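AT-rich interactive domain-containing protein 4 (Arabidopsis thaliana, PDB 6LQF) binds DNA through its ARID domain and a methylated histone H3 tail through its PHD finger, acting as an ISWI component that regulates the floral transition. Local coordinates at residues A[17-21]-A[22-26]; A[35-39]-A[40-44]; A[68-71]-A[72-76]; A[108-111]-A[112-116]; A[165-168]-A[169-172]. All blocks are in the same frame, centred on the assembly; numbering follows the deposited sequence.

In the fold
Interactions 1 to 4 belong to the ARID part of the chain; interaction 5 lies in the PHD finger. Interaction 3, on helix 66-74, is the buried one, built of an aromatic-aliphatic face and a chain of charges that reaches the bound peptide. Interactions 1 and 5 are surface loops tied by a side chain bonding to a backbone atom: R18 to A19 O, Y171 OH to G166 N. Interactions 2 and 4 are partly buried: one closes helix 26-39 by backbone bonds, the other holds a DNA phosphate from helix 107-118. Interaction 3 touches two others, I21 of interaction 1 packing on Y70, and Y115 of interaction 4 packing on L69, Y70, V73 and V74.

Interaction 1: A[17-21]-A[22-26]; sequences GRAHI and QVCSE
R18 lies against the sulfur of C24, six residues on, and its path can be followed atom by atom. From CB the chain leaves with CG opposite the backbone N (chi1 -162°), which lays the methylenes along the cysteine sulfur: R18 CG is 3.9 Å from C24 SG, and R18 CD and NE are each 3.7 Å from it, the sulfur standing oblique to the guanidinium. Bends at chi2 and chi3 turn that group onto the carbonyl of A19. NE (2.8 Å to A19 O) and NH2 (2.9 Å to A19 O) both donate to that single oxygen, a side-on grip that keeps it within 5° of the guanidinium plane. I21 CD1 lies over one face of the group, off toward its rim. The outer nitrogens are engaged too: NH2 forms a salt bridge with D128 and NH1 a hydrogen bond with the Y122 hydroxyl. A methionine here would probably leave A19 O without its two donors and D128 without its charged mate. Beside this grip, A19 CB meets C24 CB at 3.9 Å, and the chain reverses through V23 N to H20 O, a 3.0 Å bond whose donor stands above the carbonyl plane. The R18 side chain also runs about 4 Å from a zinc ion and touches its ligands D32 and H126. With I21 and Q22 at helical backbone angles, the arrangement is a beta turn followed by the S25 N-cap of helix 26-39, next to the zinc site of H14, C16, D32 and H126.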
# COMPACT_ATOMS: atom_id res chain seq x y z
N GLY A 17 0.57 12.49 17.02
CA GLY A 17 2.03 12.43 17.06
C GLY A 17 2.65 11.05 16.82
O GLY A 17 3.76 10.77 17.25
N ARG A 18 1.91 10.19 16.12
CA ARG A 18 2.38 8.87 15.74
C ARG A 18 3.65 8.99 14.93
O ARG A 18 3.81 9.95 14.15
CB ARG A 18 1.30 8.16 14.91
CG ARG A 18 1.43 6.64 14.78
CD ARG A 18 0.96 6.18 13.43
NE ARG A 18 1.86 6.70 12.41
CZ ARG A 18 1.51 7.02 11.17
NH1 ARG A 18 0.24 6.91 10.77
NH2 ARG A 18 2.46 7.48 10.32
N ALA A 19 4.55 8.02 15.10
CA ALA A 19 5.79 7.97 14.33
C ALA A 19 5.54 8.02 12.82
O ALA A 19 4.53 7.50 12.35
CB ALA A 19 6.57 6.70 14.67
N HIS A 20 6.47 8.61 12.06
CA HIS A 20 6.40 8.58 10.61
C HIS A 20 6.32 7.15 10.09
O HIS A 20 6.91 6.24 10.63
CB HIS A 20 7.61 9.29 10.01
CG HIS A 20 7.64 10.76 10.27
ND1 HIS A 20 8.30 11.65 9.45
CD2 HIS A 20 7.11 11.50 11.27
CE1 HIS A 20 8.17 12.87 9.93
NE2 HIS A 20 7.44 12.81 11.03
N ILE A 21 5.63 6.97 8.97
CA ILE A 21 5.26 5.63 8.52
C ILE A 21 6.47 4.77 8.14
O ILE A 21 6.38 3.55 8.23
CB ILE A 21 4.22 5.69 7.33
CG1 ILE A 21 3.49 4.35 7.14
CG2 ILE A 21 4.91 6.21 6.06
CD1 ILE A 21 2.71 3.90 8.37
N GLN A 22 7.59 5.40 7.81
CA GLN A 22 8.80 4.63 7.46
C GLN A 22 9.42 3.89 8.65
O GLN A 22 10.12 2.91 8.46
CB GLN A 22 9.88 5.53 6.84
CG GLN A 22 9.45 6.18 5.54
CD GLN A 22 8.88 7.59 5.73
OE1 GLN A 22 8.32 7.93 6.78
NE2 GLN A 22 9.04 8.42 4.70
N VAL A 23 9.17 4.38 9.86
CA VAL A 23 9.82 3.85 11.05
C VAL A 23 8.78 3.44 12.13
O VAL A 23 9.14 3.10 13.24
CB VAL A 23 10.75 4.88 11.69
CG1 VAL A 23 11.95 5.16 10.80
CG2 VAL A 23 9.98 6.15 12.03
N CYS A 24 7.49 3.52 11.81
CA CYS A 24 6.46 3.23 12.80
C CYS A 24 6.28 1.73 12.99
O CYS A 24 6.20 1.00 11.98
CB CYS A 24 5.16 3.87 12.34
SG CYS A 24 3.79 3.77 13.53
N SER A 25 6.19 1.27 14.25
CA SER A 25 5.98 -0.15 14.49
C SER A 25 4.51 -0.49 14.28
O SER A 25 3.65 0.39 14.29
CB SER A 25 6.38 -0.54 15.91
OG SER A 25 5.47 -0.00 16.86
N GLU A 26 4.29 -1.77 14.04
CA GLU A 26 2.95 -2.26 13.87
C GLU A 26 2.09 -1.98 15.08
O GLU A 26 0.94 -1.56 14.93
CB GLU A 26 2.95 -3.77 13.55
CG GLU A 26 1.53 -4.28 13.43
CD GLU A 26 1.42 -5.69 12.93
OE1 GLU A 26 0.30 -6.26 12.92
OE2 GLU A 26 2.46 -6.25 12.53

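Interaction 2: A[35-39]-A[40-44]; sequences QFLLI and RGHTR
Two first torsions set R40 against F36: the phenylalanine CG stands opposite its backbone N (chi1 177°), while the arginine CG is turned away from its own carbonyl carbon (chi1 -69°), and both side chains then run side by side in the same direction. The contact spans the Schellman motif that ends helix 26-39. G41 leaves the helical range with positive phi, a conformation in which a side chain would jam against the preceding carbonyl oxygen. Two backbone bonds fold it back: H42 N to L37 O at 2.9 Å and G41 N to L38 O at 3.0 Å, the latter donor well above the carbonyl plane. Meanwhile R40 N closes an ordinary helical turn on F36 O.

R40 CG sits over one face of the F36 ring, 3.8 Å from its centroid and 20° off the normal, a CH-pi contact. Further out, R40 NH1 comes to 3.8 Å from F36 CZ, with ring and guanidinium planes steeply inclined, so the two groups do not stack flat. F36 also meets H14 and Y122 edge-to-face, which ties the helix end to the zinc-bound N-terminal region and helix 120-124. H42 NE2 bonds to E121, fixing the imidazole's far end. Its near side touches L37, whose side chain crosses it at about a right angle: L37 CD2 approaches the ring edge, 4.0 Å from H42 CD2.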
# COMPACT_ATOMS: atom_id res chain seq x y z
N GLN A 35 -7.57 4.22 18.11
CA GLN A 35 -7.97 5.48 18.77
C GLN A 35 -8.72 6.38 17.79
O GLN A 35 -9.73 7.01 18.12
CB GLN A 35 -6.75 6.19 19.33
CG GLN A 35 -7.10 7.46 20.11
CD GLN A 35 -5.95 8.43 20.19
OE1 GLN A 35 -4.84 8.07 20.58
NE2 GLN A 35 -6.20 9.67 19.80
N PHE A 36 -8.26 6.39 16.55
CA PHE A 36 -8.87 7.21 15.50
C PHE A 36 -10.28 6.72 15.22
O PHE A 36 -11.20 7.52 15.08
CB PHE A 36 -8.03 7.14 14.20
CG PHE A 36 -8.63 7.88 13.06
CD1 PHE A 36 -8.47 9.24 12.98
CD2 PHE A 36 -9.37 7.21 12.07
CE1 PHE A 36 -9.07 9.96 11.94
CE2 PHE A 36 -9.94 7.93 11.04
CZ PHE A 36 -9.77 9.29 10.97
N LEU A 37 -10.47 5.42 15.05
CA LEU A 37 -11.78 4.86 14.76
C LEU A 37 -12.75 5.20 15.89
O LEU A 37 -13.91 5.52 15.61
CB LEU A 37 -11.71 3.34 14.58
CG LEU A 37 -10.98 2.98 13.27
CD1 LEU A 37 -10.80 1.47 13.20
CD2 LEU A 37 -11.72 3.48 12.04
N LEU A 38 -12.27 5.17 17.14
CA LEU A 38 -13.17 5.54 18.26
C LEU A 38 -13.52 7.02 18.24
O LEU A 38 -14.68 7.40 18.47
CB LEU A 38 -12.55 5.16 19.61
CG LEU A 38 -12.48 3.65 19.81
CD1 LEU A 38 -11.86 3.36 21.16
CD2 LEU A 38 -13.86 3.04 19.73
N ILE A 39 -12.56 7.89 17.98
CA ILE A 39 -12.88 9.31 17.96
C ILE A 39 -13.83 9.67 16.78
O ILE A 39 -14.64 10.63 16.88
CB ILE A 39 -11.59 10.15 17.95
CG1 ILE A 39 -11.82 11.51 18.60
CG2 ILE A 39 -11.05 10.32 16.55
CD1 ILE A 39 -12.48 11.41 19.95
N ARG A 40 -13.81 8.87 15.72
CA ARG A 40 -14.72 9.07 14.61
C ARG A 40 -16.09 8.39 14.80
O ARG A 40 -16.97 8.44 13.94
CB ARG A 40 -14.05 8.56 13.33
CG ARG A 40 -12.83 9.45 12.88
CD ARG A 40 -13.25 10.87 12.51
NE ARG A 40 -14.22 10.82 11.42
CZ ARG A 40 -13.94 11.03 10.13
NH1 ARG A 40 -12.73 11.38 9.73
NH2 ARG A 40 -14.92 10.93 9.23
N GLY A 41 -16.26 7.76 15.96
CA GLY A 41 -17.52 7.14 16.27
C GLY A 41 -17.81 5.77 15.67
O GLY A 41 -18.96 5.29 15.78
N HIS A 42 -16.79 5.09 15.15
CA HIS A 42 -17.03 3.77 14.58
C HIS A 42 -16.77 2.69 15.61
O HIS A 42 -15.89 1.81 15.41
CB HIS A 42 -16.14 3.52 13.34
CG HIS A 42 -16.21 4.60 12.29
ND1 HIS A 42 -17.39 5.09 11.77
CD2 HIS A 42 -15.22 5.29 11.68
CE1 HIS A 42 -17.12 6.04 10.89
NE2 HIS A 42 -15.81 6.16 10.79
N THR A 43 -17.48 2.78 16.72
CA THR A 43 -17.29 1.88 17.86
C THR A 43 -17.38 0.40 17.51
O THR A 43 -16.61 -0.40 18.05
CB THR A 43 -18.31 2.25 18.98
OG1 THR A 43 -19.64 2.15 18.46
CG2 THR A 43 -18.11 3.67 19.39
N ARG A 44 -18.22 0.04 16.54
CA ARG A 44 -18.38 -1.39 16.20
C ARG A 44 -17.12 -2.02 15.60
O ARG A 44 -16.96 -3.25 15.61
CB ARG A 44 -19.55 -1.57 15.23
CG ARG A 44 -19.25 -1.14 13.81
CD ARG A 44 -20.34 -1.58 12.84
NE ARG A 44 -19.83 -1.56 11.47
CZ ARG A 44 -19.36 -2.65 10.85
NH1 ARG A 44 -19.36 -3.82 11.48
NH2 ARG A 44 -18.91 -2.56 9.60

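Interaction 3: A[68-71]-A[72-76]; sequences NLYR and EVVSR
V74 CG1 lies over one face of the Y70 ring, 3.8 Å from its centroid and 19° off the normal, a CH-pi contact displaced toward the rim; its closest ring atom is Y70 CE1. One residue earlier along the helix, L69 CD1 and V73 CG2 make a looser apolar pair at 4.3 Å. Backbone bonds hold these neighbours in step, V74 N reaching Y70 O at 2.9 Å nearly along the C=O axis.

On the polar flank a chain of bonds links N68, R71, E72 and R76. R71 NH2 donates to N68 OD1 at 2.7 Å, almost straight (173°), and a water donates both to N68 OD1 and to E72 OE2. R76 NH1 meets E72 OE1 at 2.8 Å, a salt bridge using the anti lone pair of the carboxylate, and the same nitrogen also donates to E72 O, which fixes the guanidinium's rotation. E72 has further partners in K94 and a basic side chain of the bound peptide, whose backbone accepts from R76 NE.

Around this, Y70 OH bonds to D128, L69 and V73 pack on W87, and Y115 lies against L69, Y70, V73 and V74, so helix 66-74 packs against both helices 87-91 and 107-118.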
# COMPACT_ATOMS: atom_id res chain seq x y z
N ASN A 68 0.21 -3.93 6.97
CA ASN A 68 0.84 -4.06 5.66
C ASN A 68 -0.11 -3.63 4.56
O ASN A 68 0.36 -3.09 3.56
CB ASN A 68 1.34 -5.48 5.45
CG ASN A 68 2.61 -5.72 6.25
OD1 ASN A 68 3.60 -4.97 6.05
ND2 ASN A 68 2.60 -6.65 7.19
N LEU A 69 -1.44 -3.80 4.75
CA LEU A 69 -2.40 -3.31 3.76
C LEU A 69 -2.21 -1.79 3.62
O LEU A 69 -2.12 -1.23 2.48
CB LEU A 69 -3.84 -3.66 4.23
CG LEU A 69 -4.99 -2.98 3.47
CD1 LEU A 69 -4.87 -3.37 2.00
CD2 LEU A 69 -6.36 -3.46 4.02
N TYR A 70 -2.14 -1.10 4.75
CA TYR A 70 -1.99 0.36 4.75
C TYR A 70 -0.68 0.78 4.11
O TYR A 70 -0.68 1.63 3.23
CB TYR A 70 -2.05 0.90 6.17
CG TYR A 70 -2.02 2.41 6.23
CD1 TYR A 70 -3.15 3.17 5.87
CD2 TYR A 70 -0.89 3.08 6.72
CE1 TYR A 70 -3.14 4.53 5.97
CE2 TYR A 70 -0.87 4.49 6.82
CZ TYR A 70 -2.02 5.18 6.49
OH TYR A 70 -2.01 6.57 6.60
N ARG A 71 0.44 0.15 4.51
CA ARG A 71 1.76 0.56 3.98
C ARG A 71 1.83 0.38 2.47
O ARG A 71 2.35 1.27 1.76
CB ARG A 71 2.88 -0.22 4.65
CG ARG A 71 3.01 0.20 6.12
CD ARG A 71 4.27 -0.22 6.78
NE ARG A 71 4.42 -1.65 6.77
CZ ARG A 71 5.52 -2.26 7.23
NH1 ARG A 71 6.53 -1.53 7.71
NH2 ARG A 71 5.61 -3.58 7.22
N GLU A 72 1.27 -0.72 1.97
CA GLU A 72 1.38 -0.96 0.54
C GLU A 72 0.53 0.02 -0.27
O GLU A 72 0.90 0.45 -1.39
CB GLU A 72 0.97 -2.38 0.19
CG GLU A 72 1.96 -3.43 0.72
CD GLU A 72 3.44 -3.15 0.37
OE1 GLU A 72 3.72 -2.72 -0.77
OE2 GLU A 72 4.36 -3.38 1.22
N VAL A 73 -0.59 0.45 0.27
CA VAL A 73 -1.46 1.37 -0.46
C VAL A 73 -0.96 2.80 -0.38
O VAL A 73 -0.90 3.48 -1.45
CB VAL A 73 -2.91 1.30 0.07
CG1 VAL A 73 -3.78 2.46 -0.51
CG2 VAL A 73 -3.50 -0.05 -0.33
N VAL A 74 -0.49 3.24 0.79
CA VAL A 74 -0.11 4.66 0.85
C VAL A 74 1.22 4.86 0.12
O VAL A 74 1.46 5.94 -0.43
CB VAL A 74 -0.06 5.24 2.25
CG1 VAL A 74 -1.47 5.11 2.86
CG2 VAL A 74 0.98 4.50 3.15
N SER A 75 2.07 3.82 0.06
CA SER A 75 3.36 3.94 -0.68
C SER A 75 3.12 4.11 -2.17
O SER A 75 4.03 4.59 -2.88
CB SER A 75 4.24 2.74 -0.42
OG SER A 75 3.74 1.58 -1.02
N ARG A 76 1.92 3.75 -2.64
CA ARG A 76 1.58 3.88 -4.06
C ARG A 76 0.66 5.06 -4.37
O ARG A 76 0.17 5.21 -5.51
CB ARG A 76 0.94 2.60 -4.57
CG ARG A 76 1.98 1.46 -4.59
CD ARG A 76 1.35 0.16 -4.96
NE ARG A 76 2.35 -0.87 -5.20
CZ ARG A 76 2.90 -1.61 -4.24
NH1 ARG A 76 2.57 -1.43 -2.98
NH2 ARG A 76 3.80 -2.54 -4.55
O HOH W 1 4.54 -3.54 3.91

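Interaction 4: A[108-111]-A[112-116]; sequences GNTL and KRHYE. With nucleotides of chain D.
Four successive i to i+4 bonds, from K112 N to G108 O through Y115 N to L111 O (2.8 Å), show that residues 108-116 form a regular stretch of helix 107-118. On that frame N109 and K112 share one DNA phosphate, taking a different oxygen each. N109 CG stands opposite its backbone N (chi1 -174°), aiming the amide at the DNA: N109 ND2 donates to OP2 of DA6 in chain D at 2.9 Å, with an angle of 157°. K112, bent at chi3, brings NZ to 3.2 Å from OP1 of the same DA6, and NZ also bonds to N83 OD1. The other end of the amide faces a base: N109 OD1 is 3.4 Å from C7, the thymine methyl of DT7 in chain D.

R113 crosses N109 obliquely, with amide and guanidinium planes 48° apart. At 3.7 Å, R113 NE and N109 OD1 are joined by a water that donates to the amide oxygen, accepts only weakly from NE and is also hydrogen-bonded to T110 OG1. A second water spans T110 OG1 and R113 NH2, again weakly on the arginine side. T110 OG1 bonds in addition to G106 O, while its methyl CG2 lies 3.5 Å from H114 NE2 as the two side chains run side by side.

The two-point hold on one phosphate would probably secure the helix by charge and geometry irrespective of sequence, while the thymine methyl, a major-groove group, is met by van der Waals contact.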
# COMPACT_ATOMS: atom_id res chain seq x y z
N GLY A 108 -8.82 -8.78 -4.40
CA GLY A 108 -8.69 -7.35 -4.61
C GLY A 108 -9.92 -6.57 -4.18
O GLY A 108 -9.83 -5.57 -3.47
N ASN A 109 -11.08 -7.07 -4.58
CA ASN A 109 -12.31 -6.40 -4.14
C ASN A 109 -12.46 -6.42 -2.60
O ASN A 109 -12.87 -5.42 -1.98
CB ASN A 109 -13.51 -7.10 -4.80
CG ASN A 109 -14.82 -6.38 -4.52
OD1 ASN A 109 -15.51 -6.75 -3.57
ND2 ASN A 109 -15.18 -5.40 -5.34
N THR A 110 -12.17 -7.57 -2.01
CA THR A 110 -12.23 -7.69 -0.56
C THR A 110 -11.30 -6.70 0.14
O THR A 110 -11.69 -6.01 1.11
CB THR A 110 -11.91 -9.12 -0.16
OG1 THR A 110 -12.92 -9.99 -0.70
CG2 THR A 110 -11.95 -9.25 1.35
N LEU A 111 -10.05 -6.58 -0.37
CA LEU A 111 -9.11 -5.66 0.26
C LEU A 111 -9.55 -4.21 0.12
O LEU A 111 -9.37 -3.41 1.04
CB LEU A 111 -7.71 -5.83 -0.34
CG LEU A 111 -7.01 -7.11 0.07
CD1 LEU A 111 -5.69 -7.19 -0.65
CD2 LEU A 111 -6.75 -7.13 1.58
N LYS A 112 -10.12 -3.85 -1.03
CA LYS A 112 -10.62 -2.49 -1.20
C LYS A 112 -11.76 -2.20 -0.21
O LYS A 112 -11.78 -1.12 0.38
CB LYS A 112 -11.09 -2.27 -2.66
CG LYS A 112 -9.87 -2.21 -3.59
CD LYS A 112 -10.30 -2.33 -5.06
CE LYS A 112 -10.79 -1.03 -5.50
NZ LYS A 112 -11.24 -1.10 -6.97
N ARG A 113 -12.65 -3.18 0.03
CA ARG A 113 -13.75 -3.00 0.99
C ARG A 113 -13.19 -2.86 2.41
O ARG A 113 -13.62 -2.01 3.19
CB ARG A 113 -14.72 -4.16 0.87
CG ARG A 113 -15.59 -4.17 -0.37
CD ARG A 113 -16.78 -5.14 -0.28
NE ARG A 113 -16.38 -6.52 0.02
CZ ARG A 113 -16.30 -7.02 1.25
NH1 ARG A 113 -16.58 -6.26 2.30
NH2 ARG A 113 -15.93 -8.28 1.44
N HIS A 114 -12.18 -3.67 2.75
CA HIS A 114 -11.63 -3.56 4.10
C HIS A 114 -10.89 -2.24 4.26
O HIS A 114 -10.89 -1.66 5.36
CB HIS A 114 -10.63 -4.68 4.39
CG HIS A 114 -11.25 -6.04 4.61
ND1 HIS A 114 -12.33 -6.25 5.43
CD2 HIS A 114 -10.87 -7.27 4.17
CE1 HIS A 114 -12.61 -7.54 5.48
NE2 HIS A 114 -11.74 -8.18 4.72
N TYR A 115 -10.24 -1.75 3.16
CA TYR A 115 -9.54 -0.50 3.29
C TYR A 115 -10.55 0.62 3.53
O TYR A 115 -10.36 1.47 4.40
CB TYR A 115 -8.72 -0.22 2.02
CG TYR A 115 -7.69 0.87 2.21
CD1 TYR A 115 -8.04 2.24 2.13
CD2 TYR A 115 -6.37 0.56 2.43
CE1 TYR A 115 -7.09 3.24 2.29
CE2 TYR A 115 -5.45 1.54 2.58
CZ TYR A 115 -5.80 2.87 2.51
OH TYR A 115 -4.82 3.83 2.68
N GLU A 116 -11.64 0.61 2.76
CA GLU A 116 -12.72 1.56 3.00
C GLU A 116 -13.24 1.53 4.44
O GLU A 116 -13.49 2.57 5.04
CB GLU A 116 -13.87 1.29 2.04
CG GLU A 116 -13.53 1.76 0.65
CD GLU A 116 -14.60 1.44 -0.37
OE1 GLU A 116 -15.40 0.50 -0.14
OE2 GLU A 116 -14.62 2.12 -1.42
P DA D 6 -13.23 -3.96 -8.23
OP1 DA D 6 -13.70 -2.63 -8.29
OP2 DA D 6 -12.96 -4.53 -6.96
O5' DA D 6 -14.24 -4.94 -8.95
C5' DA D 6 -14.76 -4.67 -10.24
C4' DA D 6 -16.05 -5.41 -10.48
O4' DA D 6 -15.80 -6.81 -10.69
C3' DA D 6 -17.06 -5.34 -9.34
O3' DA D 6 -18.35 -5.26 -9.96
C2' DA D 6 -16.82 -6.63 -8.60
C1' DA D 6 -16.42 -7.60 -9.69
N9 DA D 6 -15.47 -8.64 -9.29
C8 DA D 6 -14.30 -8.44 -8.60
N7 DA D 6 -13.58 -9.51 -8.47
C5 DA D 6 -14.33 -10.50 -9.08
C6 DA D 6 -14.12 -11.87 -9.26
N6 DA D 6 -13.05 -12.52 -8.82
N1 DA D 6 -15.05 -12.56 -9.94
C2 DA D 6 -16.12 -11.92 -10.39
N3 DA D 6 -16.44 -10.64 -10.28
C4 DA D 6 -15.49 -9.97 -9.60
P DT D 7 -19.69 -5.18 -9.12
OP1 DT D 7 -20.65 -4.46 -9.91
OP2 DT D 7 -19.43 -4.76 -7.79
O5' DT D 7 -20.14 -6.68 -9.07
C5' DT D 7 -20.42 -7.34 -10.29
C4' DT D 7 -20.88 -8.74 -10.02
O4' DT D 7 -19.75 -9.54 -9.65
C3' DT D 7 -21.91 -8.90 -8.90
O3' DT D 7 -22.98 -9.58 -9.54
C2' DT D 7 -21.20 -9.76 -7.88
C1' DT D 7 -20.15 -10.48 -8.70
N1 DT D 7 -18.96 -10.88 -7.95
C2 DT D 7 -18.52 -12.16 -8.08
O2 DT D 7 -19.09 -12.99 -8.74
N3 DT D 7 -17.37 -12.44 -7.40
C4 DT D 7 -16.63 -11.57 -6.62
O4 DT D 7 -15.62 -11.96 -6.07
C5 DT D 7 -17.14 -10.23 -6.55
C7 DT D 7 -16.42 -9.22 -5.72
C6 DT D 7 -18.26 -9.95 -7.22
O HOH W 2 -15.38 -9.12 -2.08
O HOH W 3 -15.12 -11.07 0.92

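Interaction 5: A[165-168]-A[169-172]; sequences LGAF and KDYA
The hydroxyl of Y171 and the backbone of G166 form the tight end of this contact. With CG turned away from its carbonyl carbon (chi1 -66°), the ring stretches back along the preceding loop until Y171 OH accepts from G166 N at 2.9 Å, in a nearly straight bond (169°). L165 CD2 lies 3.5 Å from the same OH, its side chain crossing the tyrosine at about a right angle. Y171 CE2 comes to 3.5 Å from G166 O, the carbonyl lying at the ring edge; a CB on residue 166 would press against CE2, so the glycine leaves room for the ring. A phenylalanine in place of Y171 would probably leave G166 N without its acceptor and the loop less firmly tied to the helix.

Next the chain enters helix 168-172 of the PHD finger, with F168 O accepting from both Y171 N and A172 N. The A167 backbone belongs to this close-set part, its O accepting from D170 N at 2.9 Å. F168 CE2 rests on A172 CB at 3.9 Å. The bound peptide packs on F168, Y171 and A172 and pairs by backbone hydrogen bonds with Y171, while A172 O accepts from N86 and Q90 of the ARID part.

The side chains of A167, K169 and D170 make the looser side. Here the approaches are wider, A167 CB standing 4.2 Å from K169 CG, and a water bridges A167 and D170, accepting from A167 N at 2.7 Å and donating to D170 OD2. The other carboxylate oxygen, D170 OD1, makes a salt bridge with K173. K169 is extended beyond CG and packs on a DNA phosphate.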
# COMPACT_ATOMS: atom_id res chain seq x y z
N LEU A 165 13.79 -3.11 -22.25
CA LEU A 165 12.91 -3.10 -21.06
C LEU A 165 11.72 -3.97 -21.36
O LEU A 165 11.35 -4.13 -22.50
CB LEU A 165 12.49 -1.70 -20.74
CG LEU A 165 13.56 -0.80 -20.15
CD1 LEU A 165 12.91 0.54 -19.93
CD2 LEU A 165 14.05 -1.41 -18.84
N GLY A 166 11.10 -4.56 -20.35
CA GLY A 166 9.94 -5.36 -20.67
C GLY A 166 8.72 -4.49 -20.93
O GLY A 166 8.81 -3.28 -20.90
N ALA A 167 7.58 -5.12 -21.21
CA ALA A 167 6.31 -4.38 -21.24
C ALA A 167 5.94 -4.00 -19.82
O ALA A 167 6.30 -4.71 -18.89
CB ALA A 167 5.20 -5.21 -21.86
N PHE A 168 5.20 -2.91 -19.66
CA PHE A 168 4.85 -2.49 -18.31
C PHE A 168 4.10 -3.59 -17.57
O PHE A 168 4.33 -3.80 -16.37
CB PHE A 168 4.01 -1.22 -18.34
CG PHE A 168 3.54 -0.80 -16.98
CD1 PHE A 168 4.45 -0.22 -16.10
CD2 PHE A 168 2.22 -0.96 -16.59
CE1 PHE A 168 4.07 0.18 -14.82
CE2 PHE A 168 1.82 -0.62 -15.30
CZ PHE A 168 2.75 -0.00 -14.41
N LYS A 169 3.24 -4.32 -18.27
CA LYS A 169 2.42 -5.33 -17.61
C LYS A 169 3.31 -6.44 -17.00
O LYS A 169 2.88 -7.10 -16.03
CB LYS A 169 1.40 -5.90 -18.60
CG LYS A 169 2.02 -6.76 -19.68
CD LYS A 169 0.91 -7.33 -20.56
CE LYS A 169 1.46 -8.03 -21.79
NZ LYS A 169 0.36 -8.25 -22.77
N ASP A 170 4.52 -6.62 -17.54
CA ASP A 170 5.38 -7.65 -16.99
C ASP A 170 6.15 -7.20 -15.76
O ASP A 170 6.65 -8.05 -15.03
CB ASP A 170 6.34 -8.15 -18.07
CG ASP A 170 5.63 -9.01 -19.09
OD1 ASP A 170 4.71 -9.78 -18.70
OD2 ASP A 170 6.00 -8.93 -20.27
N TYR A 171 6.19 -5.90 -15.50
CA TYR A 171 6.65 -5.36 -14.23
C TYR A 171 5.51 -5.37 -13.21
O TYR A 171 5.76 -5.64 -12.03
CB TYR A 171 7.16 -3.93 -14.41
CG TYR A 171 8.39 -3.89 -15.27
CD1 TYR A 171 9.64 -4.07 -14.71
CD2 TYR A 171 8.28 -3.70 -16.64
CE1 TYR A 171 10.80 -4.07 -15.53
CE2 TYR A 171 9.42 -3.69 -17.43
CZ TYR A 171 10.67 -3.89 -16.86
OH TYR A 171 11.85 -3.90 -17.60
N ALA A 172 4.30 -5.07 -13.67
CA ALA A 172 3.19 -4.90 -12.75
C ALA A 172 2.55 -6.20 -12.26
O ALA A 172 1.95 -6.21 -11.15
CB ALA A 172 2.15 -4.03 -13.40
O HOH W 4 7.96 -7.83 -21.37